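Local coordinates for protein 3-dehydroquinate dehydratase (Clostridium difficile, PDB 4H3D) that catalyses the cis-dehydration of 3-dehydroquinate to 3-dehydroshikimate through an imine intermediate, the third step of the chorismate pathway to aromatic amino acids, at residues 192-206 / 220-232. Residues are numbered along the deposited sequence; the frame is centred on the assembly and turned at random.
Sequences TNEMFKIYADRPIIT and GEIFGSALTFGAA. With SHL (5-hydroxy-6-methyl-4-oxo-4H-pyran-2-carboxylic acid), chain I.
Phe223, the last residue of helix 220-223, meets Asn193 of helix 182-199. Its carbonyl O accepts a hydrogen bond from Asn193 ND2 at 3.1 Å. The oxygen lies in the plane of the Asn193 amide, but the donor sits well above the carbonyl plane of Phe223. The edge of the Phe223 ring turns to Asn193 CB, and Leu186 of the second subunit also packs on Phe223. Gly224 follows with positive phi. Gly224 CA packs against Phe196, 3.6 Å from Phe196 CD1. Thr192 CG2 packs against Phe223 O, 3.5 Å away, while Thr192 OG1 bonds back to Leu188 O. Water 1 links Gly224 O to Ile204 N. At Ser225 the hydroxyl is anti to the backbone N (chi1 -176°), which carries it across to strand 205-208. There Ser225 OG accepts a nearly straight bond from Thr206 N at 3.0 Å. Ala226 N then donates to Ile204 O at 2.8 Å, and Ala226 CB rests on Pro203 CB. Leu227 lies side by side with Ile205, its CB 3.9 Å from Ile205 CG1. Water 2 donates to both Leu227 O and Thr206 O, bridging the two strands. Phe229 meets Ile205 CG2 with its ring edge at CE1. The ligand methyl CAL lies over one face, offset toward the rim, 3.6 Å from Phe229 CZ, and the ring makes a cation-pi contact with Lys174, which forms the Schiff base with substrate. The contact joins the seventh and eighth strands of the parallel TIM barrel, placing the ring of Phe229 in the ligand pocket of this type I dehydroquinase.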
ATOM      1  N   THR B 192       7.660  10.012  -8.182  1.00 21.12           N
ATOM      2  CA  THR B 192       7.344  10.711  -6.941  1.00 20.47           C
ATOM      3  C   THR B 192       8.569  10.799  -6.029  1.00 22.09           C
ATOM      4  O   THR B 192       8.919  11.877  -5.544  1.00 23.85           O
ATOM      5  CB  THR B 192       6.203  10.000  -6.172  1.00 21.22           C
ATOM      6  OG1 THR B 192       5.009   9.970  -6.978  1.00 20.51           O
ATOM      7  CG2 THR B 192       5.913  10.687  -4.849  1.00 19.31           C
ATOM      8  N   ASN B 193       9.234   9.670  -5.823  1.00 23.22           N
ATOM      9  CA  ASN B 193      10.355   9.652  -4.903  1.00 24.67           C
ATOM     10  C   ASN B 193      11.585  10.369  -5.453  1.00 24.38           C
ATOM     11  O   ASN B 193      12.329  11.007  -4.695  1.00 27.65           O
ATOM     12  CB  ASN B 193      10.691   8.236  -4.468  1.00 24.38           C
ATOM     13  CG  ASN B 193      11.599   8.212  -3.255  1.00 24.73           C
ATOM     14  OD1 ASN B 193      12.721   7.798  -3.349  1.00 26.48           O
ATOM     15  ND2 ASN B 193      11.112   8.719  -2.119  1.00 25.83           N
ATOM     16  N   GLU B 194      11.807  10.267  -6.752  1.00 26.05           N
ATOM     17  CA  GLU B 194      12.923  10.986  -7.384  1.00 27.96           C
ATOM     18  C   GLU B 194      12.730  12.499  -7.221  1.00 25.79           C
ATOM     19  O   GLU B 194      13.666  13.219  -6.872  1.00 26.03           O
ATOM     20  CB  GLU B 194      13.047  10.602  -8.856  1.00 29.47           C
ATOM     21  CG  GLU B 194      14.176  11.311  -9.581  1.00 37.44           C
ATOM     22  CD  GLU B 194      14.485  10.684 -10.937  1.00 45.98           C
ATOM     23  OE1 GLU B 194      14.571   9.432 -11.016  1.00 49.97           O
ATOM     24  OE2 GLU B 194      14.661  11.446 -11.913  1.00 51.23           O
ATOM     25  N   MET B 195      11.503  12.963  -7.438  1.00 24.86           N
ATOM     26  CA  MET B 195      11.172  14.364  -7.265  1.00 25.57           C
ATOM     27  C   MET B 195      11.382  14.743  -5.797  1.00 27.06           C
ATOM     28  O   MET B 195      12.083  15.708  -5.486  1.00 27.77           O
ATOM     29  CB  MET B 195       9.718  14.614  -7.665  1.00 24.54           C
ATOM     30  CG  MET B 195       9.299  16.067  -7.650  1.00 26.77           C
ATOM     31  SD  MET B 195      10.088  16.999  -8.982  1.00 28.37           S
ATOM     32  CE  MET B 195       9.647  18.672  -8.487  1.00 24.47           C
ATOM     33  N   PHE B 196      10.780  13.963  -4.902  1.00 26.84           N
ATOM     34  CA  PHE B 196      10.890  14.192  -3.470  1.00 27.63           C
ATOM     35  C   PHE B 196      12.338  14.311  -3.015  1.00 28.71           C
ATOM     36  O   PHE B 196      12.703  15.240  -2.276  1.00 29.97           O
ATOM     37  CB  PHE B 196      10.213  13.026  -2.706  1.00 27.91           C
ATOM     38  CG  PHE B 196      10.198  13.200  -1.209  1.00 30.86           C
ATOM     39  CD1 PHE B 196       9.169  13.915  -0.584  1.00 29.30           C
ATOM     40  CD2 PHE B 196      11.191  12.641  -0.424  1.00 33.48           C
ATOM     41  CE1 PHE B 196       9.138  14.070   0.792  1.00 33.57           C
ATOM     42  CE2 PHE B 196      11.176  12.796   0.962  1.00 39.52           C
ATOM     43  CZ  PHE B 196      10.136  13.518   1.573  1.00 35.51           C
ATOM     44  N   LYS B 197      13.165  13.393  -3.475  1.00 29.27           N
ATOM     45  CA  LYS B 197      14.551  13.325  -3.036  1.00 31.81           C
ATOM     46  C   LYS B 197      15.534  14.281  -3.702  1.00 33.39           C
ATOM     47  O   LYS B 197      16.404  14.831  -3.029  1.00 31.42           O
ATOM     48  CB  LYS B 197      15.078  11.911  -3.206  1.00 33.71           C
ATOM     49  CG  LYS B 197      14.681  10.947  -2.110  1.00 36.40           C
ATOM     50  CD  LYS B 197      15.439   9.655  -2.300  1.00 41.58           C
ATOM     51  CE  LYS B 197      15.528   8.855  -1.039  1.00 45.35           C
ATOM     52  NZ  LYS B 197      16.344   7.605  -1.277  1.00 46.45           N
ATOM     53  N   ILE B 198      15.377  14.484  -5.008  1.00 32.63           N
ATOM     54  CA  ILE B 198      16.344  15.235  -5.805  1.00 33.46           C
ATOM     55  C   ILE B 198      15.940  16.642  -6.226  1.00 32.93           C
ATOM     56  O   ILE B 198      16.742  17.571  -6.084  1.00 31.43           O
ATOM     57  CB  ILE B 198      16.682  14.443  -7.100  1.00 36.02           C
ATOM     58  CG1 ILE B 198      17.156  13.028  -6.746  1.00 38.80           C
ATOM     59  CG2 ILE B 198      17.749  15.177  -7.939  1.00 35.27           C
ATOM     60  CD1 ILE B 198      17.294  12.133  -7.933  1.00 44.33           C
ATOM     61  N   TYR B 199      14.703  16.812  -6.719  1.00 30.10           N
ATOM     62  CA  TYR B 199      14.284  18.101  -7.306  1.00 30.87           C
ATOM     63  C   TYR B 199      13.345  18.995  -6.516  1.00 29.75           C
ATOM     64  O   TYR B 199      13.352  20.197  -6.709  1.00 29.18           O
ATOM     65  CB  TYR B 199      13.643  17.852  -8.674  1.00 30.99           C
ATOM     66  CG  TYR B 199      14.551  17.159  -9.634  1.00 36.86           C
ATOM     67  CD1 TYR B 199      15.621  17.833 -10.205  1.00 42.50           C
ATOM     68  CD2 TYR B 199      14.356  15.830  -9.974  1.00 38.99           C
ATOM     69  CE1 TYR B 199      16.465  17.205 -11.087  1.00 44.54           C
ATOM     70  CE2 TYR B 199      15.202  15.190 -10.861  1.00 41.86           C
ATOM     71  CZ  TYR B 199      16.256  15.889 -11.415  1.00 45.93           C
ATOM     72  OH  TYR B 199      17.114  15.276 -12.295  1.00 48.30           O
ATOM     73  N   ALA B 200      12.536  18.420  -5.637  1.00 27.64           N
ATOM     74  CA  ALA B 200      11.546  19.189  -4.912  1.00 27.47           C
ATOM     75  C   ALA B 200      12.108  20.057  -3.788  1.00 29.19           C
ATOM     76  O   ALA B 200      12.961  19.619  -3.003  1.00 27.65           O
ATOM     77  CB  ALA B 200      10.481  18.260  -4.356  1.00 26.83           C
ATOM     78  N   ASP B 201      11.641  21.300  -3.716  1.00 28.14           N
ATOM     79  CA  ASP B 201      11.990  22.148  -2.581  1.00 29.93           C
ATOM     80  C   ASP B 201      10.716  22.523  -1.832  1.00 28.14           C
ATOM     81  O   ASP B 201      10.700  23.469  -1.070  1.00 30.15           O
ATOM     82  CB  ASP B 201      12.836  23.362  -2.978  1.00 30.88           C
ATOM     83  CG  ASP B 201      12.121  24.327  -3.903  1.00 35.28           C
ATOM     84  OD1 ASP B 201      10.913  24.157  -4.208  1.00 34.64           O
ATOM     85  OD2 ASP B 201      12.803  25.279  -4.333  1.00 39.32           O
ATOM     86  N   ARG B 202       9.653  21.746  -2.074  1.00 26.89           N
ATOM     87  CA  ARG B 202       8.351  21.926  -1.417  1.00 25.92           C
ATOM     88  C   ARG B 202       7.588  20.589  -1.491  1.00 24.04           C
ATOM     89  O   ARG B 202       8.012  19.669  -2.205  1.00 23.89           O
ATOM     90  CB  ARG B 202       7.562  23.028  -2.113  1.00 24.39           C
ATOM     91  CG  ARG B 202       7.118  22.668  -3.515  1.00 24.43           C
ATOM     92  CD  ARG B 202       6.895  23.929  -4.334  1.00 26.81           C
ATOM     93  NE  ARG B 202       8.160  24.609  -4.642  1.00 27.27           N
ATOM     94  CZ  ARG B 202       8.258  25.827  -5.179  1.00 27.68           C
ATOM     95  NH1 ARG B 202       9.450  26.353  -5.429  1.00 25.83           N
ATOM     96  NH2 ARG B 202       7.170  26.526  -5.458  1.00 27.20           N
ATOM     97  N   PRO B 203       6.467  20.479  -0.764  1.00 22.60           N
ATOM     98  CA  PRO B 203       5.755  19.206  -0.812  1.00 23.79           C
ATOM     99  C   PRO B 203       5.050  19.031  -2.144  1.00 22.06           C
ATOM    100  O   PRO B 203       4.688  20.025  -2.793  1.00 21.98           O
ATOM    101  CB  PRO B 203       4.745  19.308   0.342  1.00 23.28           C
ATOM    102  CG  PRO B 203       5.135  20.578   1.109  1.00 26.12           C
ATOM    103  CD  PRO B 203       5.780  21.451   0.094  1.00 22.71           C
ATOM    104  N   ILE B 204       4.892  17.774  -2.547  1.00 20.81           N
ATOM    105  CA  ILE B 204       4.240  17.415  -3.784  1.00 20.01           C
ATOM    106  C   ILE B 204       3.129  16.427  -3.502  1.00 19.92           C
ATOM    107  O   ILE B 204       3.110  15.766  -2.442  1.00 21.39           O
ATOM    108  CB  ILE B 204       5.221  16.811  -4.815  1.00 20.61           C
ATOM    109  CG1 ILE B 204       5.770  15.462  -4.325  1.00 22.24           C
ATOM    110  CG2 ILE B 204       6.390  17.817  -5.095  1.00 20.22           C
ATOM    111  CD1 ILE B 204       6.698  14.777  -5.293  1.00 18.39           C
ATOM    112  N   ILE B 205       2.194  16.356  -4.448  1.00 19.39           N
ATOM    113  CA  ILE B 205       1.027  15.498  -4.386  1.00 19.72           C
ATOM    114  C   ILE B 205       0.982  14.668  -5.658  1.00 20.06           C
ATOM    115  O   ILE B 205       0.969  15.220  -6.761  1.00 18.71           O
ATOM    116  CB  ILE B 205      -0.273  16.344  -4.357  1.00 20.03           C
ATOM    117  CG1 ILE B 205      -0.257  17.339  -3.198  1.00 21.84           C
ATOM    118  CG2 ILE B 205      -1.518  15.437  -4.315  1.00 17.52           C
ATOM    119  CD1 ILE B 205      -1.322  18.492  -3.367  1.00 18.84           C
ATOM    120  N   THR B 206       0.947  13.344  -5.525  1.00 18.34           N
ATOM    121  CA  THR B 206       0.878  12.472  -6.697  1.00 19.63           C
ATOM    122  C   THR B 206      -0.026  11.312  -6.455  1.00 20.92           C
ATOM    123  O   THR B 206      -0.194  10.864  -5.288  1.00 20.66           O
ATOM    124  CB  THR B 206       2.247  11.858  -7.067  1.00 20.90           C
ATOM    125  OG1 THR B 206       2.640  10.901  -6.061  1.00 19.79           O
ATOM    126  CG2 THR B 206       3.320  12.966  -7.208  1.00 17.93           C
ATOM    127  N   GLY B 220       2.258   7.473   0.768  1.00 24.78           N
ATOM    128  CA  GLY B 220       2.856   8.794   0.705  1.00 23.56           C
ATOM    129  C   GLY B 220       3.991   9.048   1.676  1.00 25.43           C
ATOM    130  O   GLY B 220       4.981   9.703   1.328  1.00 24.91           O
ATOM    131  N   GLU B 221       3.882   8.523   2.891  1.00 25.49           N
ATOM    132  CA  GLU B 221       4.912   8.776   3.879  1.00 26.83           C
ATOM    133  C   GLU B 221       6.248   8.207   3.445  1.00 27.34           C
ATOM    134  O   GLU B 221       7.290   8.790   3.716  1.00 29.46           O
ATOM    135  CB  GLU B 221       4.507   8.251   5.264  1.00 26.49           C
ATOM    136  CG  GLU B 221       5.402   8.735   6.372  1.00 32.82           C
ATOM    137  CD  GLU B 221       4.849   8.444   7.752  1.00 38.69           C
ATOM    138  OE1 GLU B 221       5.647   8.412   8.716  1.00 46.01           O
ATOM    139  OE2 GLU B 221       3.625   8.241   7.875  1.00 40.46           O
ATOM    140  N   ILE B 222       6.224   7.084   2.758  1.00 27.09           N
ATOM    141  CA  ILE B 222       7.462   6.482   2.293  1.00 28.77           C
ATOM    142  C   ILE B 222       7.949   7.059   0.957  1.00 26.57           C
ATOM    143  O   ILE B 222       9.116   7.409   0.824  1.00 25.32           O
ATOM    144  CB  ILE B 222       7.329   4.945   2.194  1.00 28.66           C
ATOM    145  CG1 ILE B 222       7.293   4.338   3.610  1.00 32.83           C
ATOM    146  CG2 ILE B 222       8.503   4.345   1.411  1.00 31.62           C
ATOM    147  CD1 ILE B 222       8.600   4.513   4.415  1.00 35.90           C
ATOM    148  N   PHE B 223       7.058   7.186  -0.018  1.00 25.62           N
ATOM    149  CA  PHE B 223       7.481   7.625  -1.347  1.00 27.02           C
ATOM    150  C   PHE B 223       7.482   9.128  -1.591  1.00 27.13           C
ATOM    151  O   PHE B 223       8.208   9.606  -2.451  1.00 29.11           O
ATOM    152  CB  PHE B 223       6.737   6.838  -2.417  1.00 28.82           C
ATOM    153  CG  PHE B 223       7.072   5.385  -2.386  1.00 27.09           C
ATOM    154  CD1 PHE B 223       8.235   4.924  -2.977  1.00 31.67           C
ATOM    155  CD2 PHE B 223       6.290   4.495  -1.684  1.00 34.04           C
ATOM    156  CE1 PHE B 223       8.572   3.586  -2.912  1.00 35.57           C
ATOM    157  CE2 PHE B 223       6.627   3.145  -1.622  1.00 35.44           C
ATOM    158  CZ  PHE B 223       7.761   2.702  -2.231  1.00 32.84           C
ATOM    159  N   GLY B 224       6.689   9.866  -0.834  1.00 25.92           N
ATOM    160  CA  GLY B 224       6.758  11.320  -0.892  1.00 27.17           C
ATOM    161  C   GLY B 224       5.512  12.135  -1.144  1.00 26.20           C
ATOM    162  O   GLY B 224       5.587  13.360  -1.074  1.00 32.51           O
ATOM    163  N   SER B 225       4.370  11.517  -1.448  1.00 21.92           N
ATOM    164  CA  SER B 225       3.172  12.321  -1.682  1.00 21.31           C
ATOM    165  C   SER B 225       2.680  12.866  -0.323  1.00 21.05           C
ATOM    166  O   SER B 225       2.512  12.105   0.650  1.00 20.49           O
ATOM    167  CB  SER B 225       2.076  11.550  -2.413  1.00 20.48           C
ATOM    168  OG  SER B 225       0.979  12.424  -2.675  1.00 22.83           O
ATOM    169  N   ALA B 226       2.472  14.173  -0.271  1.00 20.21           N
ATOM    170  CA  ALA B 226       2.135  14.885   0.975  1.00 22.00           C
ATOM    171  C   ALA B 226       0.664  14.933   1.322  1.00 20.23           C
ATOM    172  O   ALA B 226       0.309  15.190   2.476  1.00 21.35           O
ATOM    173  CB  ALA B 226       2.696  16.326   0.927  1.00 21.87           C
ATOM    174  N   LEU B 227      -0.189  14.676   0.332  0.60 20.91           N
ATOM    175  CA  LEU B 227      -1.640  14.751   0.496  0.60 19.95           C
ATOM    176  C   LEU B 227      -2.300  13.581  -0.257  0.60 21.17           C
ATOM    177  O   LEU B 227      -1.914  13.274  -1.393  0.60 22.57           O
ATOM    178  CB  LEU B 227      -2.130  16.088  -0.074  0.60 22.72           C
ATOM    179  CG  LEU B 227      -3.553  16.531   0.222  0.60 20.41           C
ATOM    180  CD1 LEU B 227      -3.719  16.703   1.708  0.60 19.99           C
ATOM    181  CD2 LEU B 227      -3.890  17.808  -0.483  0.60 20.11           C
ATOM    182  N   THR B 228      -3.281  12.932   0.370  1.00 19.90           N
ATOM    183  CA  THR B 228      -3.964  11.819  -0.238  1.00 21.08           C
ATOM    184  C   THR B 228      -5.470  12.095  -0.138  1.00 23.49           C
ATOM    185  O   THR B 228      -5.934  12.708   0.823  1.00 23.48           O
ATOM    186  CB  THR B 228      -3.559  10.478   0.385  1.00 22.20           C
ATOM    187  OG1 THR B 228      -4.234   9.414  -0.296  1.00 22.19           O
ATOM    188  CG2 THR B 228      -3.873  10.443   1.873  1.00 20.13           C
ATOM    189  N   PHE B 229      -6.211  11.675  -1.153  1.00 22.86           N
ATOM    190  CA  PHE B 229      -7.637  11.960  -1.234  1.00 24.10           C
ATOM    191  C   PHE B 229      -8.509  10.739  -0.950  1.00 25.77           C
ATOM    192  O   PHE B 229      -8.347   9.681  -1.555  1.00 25.06           O
ATOM    193  CB  PHE B 229      -7.962  12.535  -2.620  1.00 24.96           C
ATOM    194  CG  PHE B 229      -7.369  13.905  -2.863  1.00 24.35           C
ATOM    195  CD1 PHE B 229      -6.016  14.061  -3.103  1.00 28.49           C
ATOM    196  CD2 PHE B 229      -8.168  15.030  -2.853  1.00 27.27           C
ATOM    197  CE1 PHE B 229      -5.470  15.339  -3.323  1.00 27.37           C
ATOM    198  CE2 PHE B 229      -7.627  16.301  -3.077  1.00 29.94           C
ATOM    199  CZ  PHE B 229      -6.278  16.442  -3.309  1.00 29.88           C
ATOM    200  N   GLY B 230      -9.438  10.901  -0.022  1.00 26.79           N
ATOM    201  CA  GLY B 230     -10.370   9.833   0.342  1.00 30.30           C
ATOM    202  C   GLY B 230     -11.769  10.214  -0.125  1.00 33.73           C
ATOM    203  O   GLY B 230     -12.049  11.381  -0.377  1.00 34.71           O
ATOM    204  N   ALA B 231     -12.639   9.228  -0.268  1.00 35.23           N
ATOM    205  CA  ALA B 231     -14.008   9.486  -0.684  1.00 39.19           C
ATOM    206  C   ALA B 231     -14.865   9.683   0.568  1.00 42.13           C
ATOM    207  O   ALA B 231     -14.597   9.075   1.615  1.00 40.41           O
ATOM    208  CB  ALA B 231     -14.529   8.319  -1.519  1.00 39.74           C
ATOM    209  N   ALA B 232     -15.889  10.526   0.465  1.00 47.20           N
ATOM    210  CA  ALA B 232     -16.785  10.802   1.597  1.00 52.54           C
ATOM    211  C   ALA B 232     -17.565   9.555   1.982  1.00 58.84           C
ATOM    212  O   ALA B 232     -17.541   9.127   3.137  1.00 60.50           O
ATOM    213  CB  ALA B 232     -17.740  11.927   1.261  1.00 54.58           C
TER
HETATM  214  OAD SHL I 302      -8.777  11.111  -5.649  1.00 37.96           O
HETATM  215  CAH SHL I 302      -8.822  11.140  -6.905  1.00 43.51           C
HETATM  216  OAA SHL I 302      -9.243  10.153  -7.560  1.00 41.03           O
HETATM  217  CAK SHL I 302      -8.382  12.342  -7.585  1.00 39.73           C
HETATM  218  OAG SHL I 302      -7.905  13.436  -6.788  1.00 36.68           O
HETATM  219  CAF SHL I 302      -7.659  14.676  -7.411  1.00 38.55           C
HETATM  220  CAL SHL I 302      -7.340  15.740  -6.633  1.00 38.12           C
HETATM  221  CAJ SHL I 302      -7.858  14.752  -8.744  1.00 40.48           C
HETATM  222  OAC SHL I 302      -7.663  15.912  -9.367  1.00 37.58           O
HETATM  223  CAI SHL I 302      -8.249  13.663  -9.472  1.00 39.11           C
HETATM  224  CAE SHL I 302      -8.502  12.476  -8.907  1.00 38.84           C
HETATM  225  OAB SHL I 302      -8.395  13.765 -10.784  1.00 38.37           O
HETATM  226  O   HOH W   1       6.292  15.834  -0.764  1.00 21.51           O
HETATM  227  O   HOH W   2      -2.244  11.389  -3.292  1.00 32.94           O